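Local coordinates for gram-negative insecticidal protein (PDB 6FBM), which acts as an insecticidal toxin, probably forming pores in membranes through its MACPF (membrane attack complex/perforin) domain, and carries a beta-tripod region, at residues Q471-A479 and A506-A514. Numbering follows the deposited sequence.
Sequences QPGAAGAVA and ACVKTSAIA
The sulfur of Cys507 lies over one face of the Pro472-Gly473 peptide group, with SG 3.5 Å from Gly473 N. The Pro472 ring adds an apolar border, its CB 3.7 Å from Cys507 SG. Anti to its own carbonyl carbon (chi1 -56°), SG is turned to the side of the Cys507 backbone N and from there reaches that peptide face. Cys507 CB meets Ala477 CB at 3.4 Å, a closeness suited to alanine's small methyl.

The second flat group, the Gly476 carbonyl, is approached from three directions. Thr510 N donates to Gly476 O in the carbonyl plane, 2.8 Å away. The Thr510 hydroxyl donates above that plane, with OG1 3.0 Å from the same oxygen, and a water on the opposite side, only modestly tilted out of plane, also donates while accepting from Ser511 N. The threonine hydroxyl thus adds a second grip to that of the backbone N-H.

Ala474 to Ala477 form a type II beta turn, whose third position, Gly476, has the positive phi (85°) that glycine adopts easily. The turn leads the chain from the end of strand 468-473 back across the end of strand 506-508, where Ala477 and Lys509 form a single antiparallel bridge, a non-hydrogen-bonded pair, within the Vps62-like region. The bond from Thr510 N flanks this pair on one side; on the other, Val478 N donates to Val508 O at 2.9 Å. A second water bridges the other polar atoms of these two residues, donating to Val478 O and accepting from Val508 N.

Beyond the bridge, Val478 CG2 reaches Ile513 CD1 at 3.6 Å, the two side chains crossing at about a right angle. Branched aliphatic residues fit here: Val508 and Ile513 also pack on Leu318 and Phe374 of the mixed sheet that has 513-515 as an edge strand.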
# COMPACT_ATOMS: atom_id res chain seq x y z
N GLN A 471 72.78 20.14 -31.67
CA GLN A 471 71.99 18.98 -31.26
C GLN A 471 71.79 19.03 -29.75
O GLN A 471 72.78 18.98 -29.00
CB GLN A 471 72.74 17.69 -31.62
CG GLN A 471 71.99 16.39 -31.38
CD GLN A 471 72.87 15.18 -31.05
OE1 GLN A 471 74.08 15.30 -30.81
NE2 GLN A 471 72.26 14.04 -30.96
N PRO A 472 70.53 19.12 -29.29
CA PRO A 472 70.32 19.14 -27.86
C PRO A 472 70.41 17.72 -27.24
O PRO A 472 70.31 16.69 -27.93
CB PRO A 472 68.93 19.72 -27.74
CG PRO A 472 68.22 19.17 -28.93
CD PRO A 472 69.25 19.15 -30.02
N GLY A 473 70.65 17.69 -25.94
CA GLY A 473 70.74 16.44 -25.19
C GLY A 473 70.52 16.68 -23.70
O GLY A 473 70.67 17.79 -23.17
N ALA A 474 70.14 15.61 -23.02
CA ALA A 474 69.93 15.65 -21.60
C ALA A 474 70.17 14.28 -21.00
O ALA A 474 70.13 13.27 -21.71
CB ALA A 474 68.52 16.13 -21.31
N ALA A 475 70.43 14.25 -19.69
CA ALA A 475 70.54 12.99 -18.96
C ALA A 475 69.18 12.31 -19.05
O ALA A 475 68.18 12.90 -18.69
CB ALA A 475 70.92 13.24 -17.51
N GLY A 476 69.17 11.10 -19.58
CA GLY A 476 67.94 10.31 -19.71
C GLY A 476 67.06 10.56 -20.94
O GLY A 476 66.11 9.76 -21.19
N ALA A 477 67.35 11.60 -21.73
CA ALA A 477 66.61 11.86 -22.96
C ALA A 477 67.17 11.06 -24.13
O ALA A 477 68.35 10.75 -24.18
CB ALA A 477 66.63 13.34 -23.30
N VAL A 478 66.29 10.77 -25.09
CA VAL A 478 66.63 10.06 -26.30
C VAL A 478 67.69 10.91 -26.97
O VAL A 478 67.58 12.14 -26.95
CB VAL A 478 65.39 9.95 -27.23
CG1 VAL A 478 65.73 9.32 -28.59
CG2 VAL A 478 64.28 9.14 -26.56
N ALA A 479 68.72 10.27 -27.52
CA ALA A 479 69.75 10.97 -28.32
C ALA A 479 69.01 11.65 -29.47
O ALA A 479 68.45 10.96 -30.32
CB ALA A 479 70.79 10.00 -28.87
N ALA A 506 63.23 21.54 -25.27
CA ALA A 506 63.60 20.45 -24.38
C ALA A 506 63.96 19.20 -25.17
O ALA A 506 63.91 19.20 -26.41
CB ALA A 506 62.48 20.17 -23.41
N CYS A 507 64.37 18.17 -24.44
CA CYS A 507 64.58 16.83 -25.00
C CYS A 507 63.60 15.87 -24.36
O CYS A 507 63.24 16.02 -23.20
CB CYS A 507 66.00 16.36 -24.73
SG CYS A 507 67.25 17.46 -25.33
N VAL A 508 63.22 14.85 -25.12
CA VAL A 508 62.18 13.93 -24.70
C VAL A 508 62.81 12.72 -24.02
O VAL A 508 63.71 12.09 -24.58
CB VAL A 508 61.25 13.53 -25.87
CG1 VAL A 508 61.96 12.78 -27.01
CG2 VAL A 508 60.04 12.76 -25.35
N LYS A 509 62.31 12.42 -22.80
CA LYS A 509 62.79 11.33 -21.96
C LYS A 509 62.62 9.94 -22.58
O LYS A 509 61.58 9.64 -23.20
CB LYS A 509 62.04 11.30 -20.62
CG LYS A 509 62.31 12.47 -19.68
CD LYS A 509 61.33 12.41 -18.51
CE LYS A 509 61.84 13.06 -17.25
NZ LYS A 509 60.76 12.94 -16.23
N THR A 510 63.63 9.08 -22.35
CA THR A 510 63.57 7.68 -22.75
C THR A 510 62.41 6.95 -22.03
O THR A 510 61.75 6.09 -22.63
CB THR A 510 64.92 6.96 -22.49
OG1 THR A 510 65.95 7.61 -23.22
CG2 THR A 510 64.87 5.47 -22.90
N SER A 511 62.17 7.32 -20.77
CA SER A 511 61.10 6.69 -19.99
C SER A 511 59.68 6.93 -20.53
O SER A 511 58.79 6.16 -20.22
CB SER A 511 61.18 7.07 -18.51
OG SER A 511 61.21 8.47 -18.32
N ALA A 512 59.49 7.98 -21.35
CA ALA A 512 58.17 8.34 -21.91
C ALA A 512 57.91 7.74 -23.28
O ALA A 512 56.79 7.87 -23.83
CB ALA A 512 58.03 9.86 -21.96
N ILE A 513 58.91 7.05 -23.82
CA ILE A 513 58.95 6.70 -25.23
C ILE A 513 59.07 5.19 -25.45
O ILE A 513 59.76 4.49 -24.71
CB ILE A 513 60.14 7.46 -25.85
CG1 ILE A 513 59.61 8.73 -26.47
CG2 ILE A 513 60.95 6.64 -26.87
CD1 ILE A 513 60.71 9.75 -26.68
N ALA A 514 58.42 4.71 -26.50
CA ALA A 514 58.59 3.32 -26.89
C ALA A 514 58.27 3.15 -28.35
O ALA A 514 57.39 3.84 -28.88
CB ALA A 514 57.71 2.40 -26.06
O HOH W 1 64.46 8.39 -19.29
O HOH W 2 65.57 14.06 -27.02